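Long-range contacts in L-isoleucine-4-hydroxylase (Bacillus thuringiensis, PDB 6LNH), which catalyses the iron- and 2-oxoglutarate-dependent hydroxylation of L-isoleucine to (4S)-4-hydroxy-L-isoleucine, and also acts on other aliphatic and sulfur-containing amino acids: residues I34-F39 and L208-E213; F178-N183 and L212-F217. All coordinates share one frame; numbering follows the deposited sequence.

Interaction 1 (I34-F39 and L208-E213); sequences ISNEIF and LKEPLE. With HG (mercury (II) ion), chain G.
Asn-36 and Glu-210 both hold CG between the backbone N and the carbonyl carbon (chi1 47° and 45°), and the two side chains meet at about a right angle. The amide nitrogen of Asn-36 lands between two acceptors: ND2 lies 2.8 Å from the backbone O of Pro-211 and 3.2 Å from OE2 of Glu-210. The carbonyl is approached nearly head-on, at a C=O...N angle of 167°, from a position tilted slightly out of the Asn-36 amide plane. OE2 sits close to that plane and offers its anti lone pair, although the carboxylate plane is twisted well out of the amide plane. With both bonds made, rotation of the amide about chi2 is pinned.

Beside this polar pair, CB of Asn-36 rests 3.5 Å from CB of Leu-212, while CD1 of Leu-212 reaches CB of Phe-39 at 3.8 Å. The O of Leu-212 lies at the edge of the Phe-39 ring, near its plane, and the ring also packs edge-to-face on Phe-128 of helix 120-134. The segment 208-213 gets its shape from a type II beta turn, Glu-210 to Glu-213, with Leu-212 at the third position, where phi is positive. Glu-213 braces the way into the turn: its OE1 accepts the backbone N of Lys-209 and, weakly, that of Glu-210. In 34-39, the N of Phe-39 bonds to the O of Asn-36 at the start of a short 3-10 segment.

The outer end of Glu-210 belongs to the subunit boundary. OE1 binds a mercury ion at 2.6 Å together with Cys-232 SG of the second subunit, and OE2 also hydrogen-bonds Ser-233 OG of that subunit.

Interaction 2 (F178-N183 and L212-F217); sequences FLHLMN and LETLVF
His-180 and Thr-214 lie side by side across two antiparallel strands, with ND1 of the imidazole hydrogen-bonded to OG1 of the threonine at 2.7 Å. The hydroxyl reaches the ring at its edge, and CG2 of Thr-214 stands 3.4 Å from the same ND1. On this face the next pair is Phe-178 and Val-216, again pointing the same way. CG1 of Val-216 presses against CD2 of Phe-178 at 3.3 Å, put there by a first torsion that sets CG1 beside the backbone N (chi1 -43°), while CB stands over one ring face toward the rim. On the reverse face, CD2 of Leu-179 meets the edge of the Phe-217 ring, 4.0 Å from CE2.

The backbone fixes these pairings. Leu-179 and Leu-215 form a hydrogen-bonded pair, Leu-179 N to Leu-215 O at 2.7 Å and Leu-215 N to Leu-179 O at 2.9 Å, between the non-hydrogen-bonded pairs Phe-178/Val-216 and His-180/Thr-214. The bonding runs on beyond the start of strand 214-218, into the turn: Leu-181 N reaches Glu-213 O at 3.0 Å, and Leu-212 N returns to Leu-181 O.

These strands belong to the larger sheet of the double-stranded beta-helix expected for this dioxygenase family. Helix 120-134 packs on the His-180 face, whereas Phe-217 stacks on His-223, an iron ligand, on the other. Asp-129 OD2 bonds NE2 of His-180, so both ring nitrogens of the buried imidazole are engaged and its rotation is fixed; the nearby carboxylate would probably favour a proton on NE2, in which case ND1 could accept from the threonine.

In the fold
Interactions 1 and 2 share Leu-212 and Glu-213, where the chain leaves the turn and enters strand 214-218, and their centres are about 7 Å apart. Interaction 2 lies in the core, about 5 Å from the centre of the chain, and joins neighbouring strands of the large antiparallel sheet through regular backbone bonding and mostly apolar side chains. Interaction 1 is also largely buried, but at about 12 Å from the centre and against a second subunit; one side-chain amide does its bonding, to a carboxylate and a backbone carbonyl. Strand 31-34, at the edge of the same sheet, connects them through a probable bond from Ile-34 N to Thr-214 O. Only interaction 2 approaches the iron site.

Interaction 1 (I34-F39 and L208-E213)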
loop_
_atom_site.group_PDB
_atom_site.type_symbol
_atom_site.label_atom_id
_atom_site.label_comp_id
_atom_site.label_asym_id
_atom_site.label_seq_id
_atom_site.Cartn_x
_atom_site.Cartn_y
_atom_site.Cartn_z
ATOM N N ILE C 34 -13.341 -15.031 -7.658
ATOM C CA ILE C 34 -14.528 -15.119 -6.760
ATOM C C ILE C 34 -14.262 -14.258 -5.525
ATOM O O ILE C 34 -13.145 -14.331 -4.989
ATOM C CB ILE C 34 -14.813 -16.584 -6.382
ATOM C CG1 ILE C 34 -15.171 -17.426 -7.608
ATOM C CG2 ILE C 34 -15.889 -16.663 -5.314
ATOM C CD1 ILE C 34 -15.178 -18.911 -7.349
ATOM N N SER C 35 -15.263 -13.481 -5.102
ATOM C CA SER C 35 -15.133 -12.609 -3.907
ATOM C C SER C 35 -15.252 -13.463 -2.642
ATOM O O SER C 35 -15.815 -14.565 -2.727
ATOM C CB SER C 35 -16.157 -11.511 -3.929
ATOM O OG SER C 35 -16.124 -10.822 -5.168
ATOM N N ASN C 36 -14.781 -12.943 -1.505
ATOM C CA ASN C 36 -14.806 -13.693 -0.220
ATOM C C ASN C 36 -16.179 -13.608 0.458
ATOM O O ASN C 36 -16.367 -14.306 1.463
ATOM C CB ASN C 36 -13.706 -13.218 0.731
ATOM C CG ASN C 36 -13.623 -11.711 0.841
ATOM O OD1 ASN C 36 -14.403 -10.993 0.223
ATOM N ND2 ASN C 36 -12.677 -11.225 1.626
ATOM N N GLU C 37 -17.082 -12.788 -0.089
ATOM C CA GLU C 37 -18.433 -12.584 0.500
ATOM C C GLU C 37 -19.145 -13.927 0.689
ATOM O O GLU C 37 -19.815 -14.089 1.716
ATOM C CB GLU C 37 -19.266 -11.632 -0.359
ATOM C CG GLU C 37 -18.688 -11.384 -1.740
ATOM C CD GLU C 37 -19.609 -10.594 -2.656
ATOM O OE1 GLU C 37 -19.097 -9.927 -3.579
ATOM O OE2 GLU C 37 -20.836 -10.645 -2.442
ATOM N N ILE C 38 -19.017 -14.839 -0.276
ATOM C CA ILE C 38 -19.714 -16.158 -0.199
ATOM C C ILE C 38 -19.180 -16.969 0.984
ATOM O O ILE C 38 -19.907 -17.859 1.453
ATOM C CB ILE C 38 -19.577 -16.935 -1.520
ATOM C CG1 ILE C 38 -18.133 -17.381 -1.762
ATOM C CG2 ILE C 38 -20.121 -16.123 -2.686
ATOM C CD1 ILE C 38 -17.932 -18.099 -3.070
ATOM N N PHE C 39 -17.959 -16.676 1.439
ATOM C CA PHE C 39 -17.363 -17.435 2.569
ATOM C C PHE C 39 -17.445 -16.614 3.860
ATOM O O PHE C 39 -16.952 -17.083 4.898
ATOM C CB PHE C 39 -15.924 -17.842 2.240
ATOM C CG PHE C 39 -15.757 -18.545 0.918
ATOM C CD1 PHE C 39 -16.499 -19.674 0.616
ATOM C CD2 PHE C 39 -14.861 -18.077 -0.029
ATOM C CE1 PHE C 39 -16.348 -20.318 -0.602
ATOM C CE2 PHE C 39 -14.710 -18.723 -1.244
ATOM C CZ PHE C 39 -15.454 -19.842 -1.529
ATOM N N LEU C 208 -4.663 -10.956 -5.347
ATOM C CA LEU C 208 -5.469 -11.369 -4.171
ATOM C C LEU C 208 -4.971 -10.555 -2.976
ATOM O O LEU C 208 -3.794 -10.705 -2.617
ATOM C CB LEU C 208 -5.303 -12.875 -3.953
ATOM C CG LEU C 208 -5.673 -13.746 -5.152
ATOM C CD1 LEU C 208 -5.785 -15.208 -4.756
ATOM C CD2 LEU C 208 -6.965 -13.270 -5.790
ATOM N N LYS C 209 -5.835 -9.709 -2.410
ATOM C CA LYS C 209 -5.435 -8.829 -1.281
ATOM C C LYS C 209 -6.051 -9.311 0.036
ATOM O O LYS C 209 -5.286 -9.788 0.887
ATOM C CB LYS C 209 -5.816 -7.375 -1.571
ATOM C CG LYS C 209 -5.090 -6.335 -0.727
ATOM C CD LYS C 209 -5.950 -5.137 -0.395
ATOM C CE LYS C 209 -5.530 -4.439 0.882
ATOM N NZ LYS C 209 -5.757 -2.977 0.802
ATOM N N GLU C 210 -7.369 -9.171 0.214
ATOM C CA GLU C 210 -7.949 -9.602 1.512
ATOM C C GLU C 210 -8.130 -11.116 1.564
ATOM O O GLU C 210 -8.313 -11.736 0.505
ATOM C CB GLU C 210 -9.280 -8.894 1.764
ATOM C CG GLU C 210 -10.191 -8.868 0.554
ATOM C CD GLU C 210 -11.242 -7.774 0.592
ATOM O OE1 GLU C 210 -10.911 -6.629 0.241
ATOM O OE2 GLU C 210 -12.385 -8.072 0.977
ATOM N N PRO C 211 -8.129 -11.721 2.772
ATOM C CA PRO C 211 -8.332 -13.162 2.945
ATOM C C PRO C 211 -9.640 -13.697 2.340
ATOM O O PRO C 211 -10.623 -12.976 2.302
ATOM C CB PRO C 211 -8.336 -13.345 4.468
ATOM C CG PRO C 211 -7.496 -12.198 4.962
ATOM C CD PRO C 211 -7.869 -11.053 4.045
ATOM N N LEU C 212 -9.584 -14.965 1.919
ATOM C CA LEU C 212 -10.662 -15.749 1.256
ATOM C C LEU C 212 -10.917 -15.225 -0.157
ATOM O O LEU C 212 -11.914 -15.651 -0.755
ATOM C CB LEU C 212 -11.932 -15.878 2.106
ATOM C CG LEU C 212 -11.703 -16.383 3.527
ATOM C CD1 LEU C 212 -13.014 -16.469 4.286
ATOM C CD2 LEU C 212 -11.005 -17.732 3.505
ATOM N N GLU C 213 -10.040 -14.355 -0.680
ATOM C CA GLU C 213 -10.194 -13.961 -2.104
ATOM C C GLU C 213 -9.844 -15.221 -2.898
ATOM O O GLU C 213 -8.877 -15.909 -2.527
ATOM C CB GLU C 213 -9.368 -12.722 -2.447
ATOM C CG GLU C 213 -10.133 -11.431 -2.219
ATOM C CD GLU C 213 -9.508 -10.184 -2.817
ATOM O OE1 GLU C 213 -8.377 -9.847 -2.428
ATOM O OE2 GLU C 213 -10.161 -9.550 -3.667
HETATM HG HG HG G . -9.947 -4.164 0.195
#

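Interaction 2 (F178-N183 and L212-F217)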
loop_
_atom_site.group_PDB
_atom_site.type_symbol
_atom_site.label_atom_id
_atom_site.label_comp_id
_atom_site.label_asym_id
_atom_site.label_seq_id
_atom_site.Cartn_x
_atom_site.Cartn_y
_atom_site.Cartn_z
ATOM N N PHE C 178 -8.587 -24.537 -7.343
ATOM C CA PHE C 178 -9.064 -23.377 -6.600
ATOM C C PHE C 178 -7.913 -22.807 -5.776
ATOM O O PHE C 178 -7.304 -23.527 -4.977
ATOM C CB PHE C 178 -10.233 -23.747 -5.686
ATOM C CG PHE C 178 -11.530 -23.979 -6.410
ATOM C CD1 PHE C 178 -11.745 -25.140 -7.132
ATOM C CD2 PHE C 178 -12.543 -23.037 -6.350
ATOM C CE1 PHE C 178 -12.944 -25.351 -7.794
ATOM C CE2 PHE C 178 -13.742 -23.241 -7.009
ATOM C CZ PHE C 178 -13.941 -24.399 -7.734
ATOM N N LEU C 179 -7.623 -21.521 -5.969
ATOM C CA LEU C 179 -6.620 -20.797 -5.192
ATOM C C LEU C 179 -7.344 -19.873 -4.217
ATOM O O LEU C 179 -8.003 -18.916 -4.638
ATOM C CB LEU C 179 -5.691 -20.015 -6.120
ATOM C CG LEU C 179 -4.603 -19.135 -5.503
ATOM C CD1 LEU C 179 -3.719 -19.961 -4.614
ATOM C CD2 LEU C 179 -3.774 -18.466 -6.587
ATOM N N HIS C 180 -7.225 -20.154 -2.922
ATOM C CA HIS C 180 -7.813 -19.328 -1.873
ATOM C C HIS C 180 -6.696 -18.655 -1.088
ATOM O O HIS C 180 -5.869 -19.336 -0.473
ATOM C CB HIS C 180 -8.695 -20.158 -0.938
ATOM C CG HIS C 180 -9.702 -21.007 -1.648
ATOM N ND1 HIS C 180 -10.892 -20.506 -2.129
ATOM C CD2 HIS C 180 -9.698 -22.326 -1.954
ATOM C CE1 HIS C 180 -11.577 -21.478 -2.705
ATOM N NE2 HIS C 180 -10.875 -22.593 -2.612
ATOM N N LEU C 181 -6.673 -17.325 -1.106
ATOM C CA LEU C 181 -5.770 -16.584 -0.236
ATOM C C LEU C 181 -6.225 -16.706 1.213
ATOM O O LEU C 181 -7.388 -16.445 1.534
ATOM C CB LEU C 181 -5.713 -15.117 -0.657
ATOM C CG LEU C 181 -4.793 -14.204 0.154
ATOM C CD1 LEU C 181 -3.348 -14.676 0.075
ATOM C CD2 LEU C 181 -4.919 -12.769 -0.328
ATOM N N MET C 182 -5.303 -17.096 2.092
ATOM C CA MET C 182 -5.592 -17.183 3.518
ATOM C C MET C 182 -5.023 -16.021 4.319
ATOM O O MET C 182 -5.670 -15.551 5.261
ATOM C CB MET C 182 -5.057 -18.502 4.079
ATOM C CG MET C 182 -5.698 -19.730 3.454
ATOM S SD MET C 182 -7.480 -19.806 3.728
ATOM C CE MET C 182 -7.525 -20.083 5.494
ATOM N N ASN C 183 -3.833 -15.539 3.967
ATOM C CA ASN C 183 -3.188 -14.469 4.716
ATOM C C ASN C 183 -1.996 -13.958 3.925
ATOM O O ASN C 183 -1.376 -14.701 3.156
ATOM C CB ASN C 183 -2.738 -14.927 6.109
ATOM C CG ASN C 183 -2.607 -13.768 7.085
ATOM O OD1 ASN C 183 -2.786 -12.608 6.712
ATOM N ND2 ASN C 183 -2.298 -14.077 8.340
ATOM N N LEU C 212 -9.584 -14.965 1.919
ATOM C CA LEU C 212 -10.662 -15.749 1.256
ATOM C C LEU C 212 -10.917 -15.225 -0.157
ATOM O O LEU C 212 -11.914 -15.651 -0.755
ATOM C CB LEU C 212 -11.932 -15.878 2.106
ATOM C CG LEU C 212 -11.703 -16.383 3.527
ATOM C CD1 LEU C 212 -13.014 -16.469 4.286
ATOM C CD2 LEU C 212 -11.005 -17.732 3.505
ATOM N N GLU C 213 -10.040 -14.355 -0.680
ATOM C CA GLU C 213 -10.194 -13.961 -2.104
ATOM C C GLU C 213 -9.844 -15.221 -2.898
ATOM O O GLU C 213 -8.877 -15.909 -2.527
ATOM C CB GLU C 213 -9.368 -12.722 -2.447
ATOM C CG GLU C 213 -10.133 -11.431 -2.219
ATOM C CD GLU C 213 -9.508 -10.184 -2.817
ATOM O OE1 GLU C 213 -8.377 -9.847 -2.428
ATOM O OE2 GLU C 213 -10.161 -9.550 -3.667
ATOM N N THR C 214 -10.574 -15.488 -3.972
ATOM C CA THR C 214 -10.414 -16.784 -4.618
ATOM C C THR C 214 -10.248 -16.633 -6.124
ATOM O O THR C 214 -10.879 -15.775 -6.749
ATOM C CB THR C 214 -11.622 -17.687 -4.295
ATOM O OG1 THR C 214 -11.618 -18.000 -2.896
ATOM C CG2 THR C 214 -11.581 -18.981 -5.092
ATOM N N LEU C 215 -9.393 -17.481 -6.695
ATOM C CA LEU C 215 -9.163 -17.562 -8.130
ATOM C C LEU C 215 -9.191 -19.028 -8.535
ATOM O O LEU C 215 -8.497 -19.854 -7.931
ATOM C CB LEU C 215 -7.820 -16.937 -8.514
ATOM C CG LEU C 215 -7.574 -16.568 -9.976
ATOM C CD1 LEU C 215 -6.146 -16.083 -10.105
ATOM C CD2 LEU C 215 -7.832 -17.742 -10.912
ATOM N N VAL C 216 -10.002 -19.354 -9.538
ATOM C CA VAL C 216 -10.135 -20.718 -10.038
ATOM C C VAL C 216 -9.499 -20.804 -11.425
ATOM O O VAL C 216 -9.708 -19.924 -12.269
ATOM C CB VAL C 216 -11.610 -21.167 -10.030
ATOM C CG1 VAL C 216 -12.268 -20.733 -8.727
ATOM C CG2 VAL C 216 -12.377 -20.614 -11.200
ATOM N N PHE C 217 -8.677 -21.830 -11.637
ATOM C CA PHE C 217 -7.968 -22.039 -12.894
ATOM C C PHE C 217 -8.458 -23.294 -13.604
ATOM O O PHE C 217 -8.662 -24.335 -12.974
ATOM C CB PHE C 217 -6.457 -22.187 -12.691
ATOM C CG PHE C 217 -5.814 -21.063 -11.941
ATOM C CD1 PHE C 217 -5.804 -19.776 -12.453
ATOM C CD2 PHE C 217 -5.168 -21.306 -10.741
ATOM C CE1 PHE C 217 -5.185 -18.749 -11.765
ATOM C CE2 PHE C 217 -4.552 -20.286 -10.048
ATOM C CZ PHE C 217 -4.560 -19.006 -10.559
#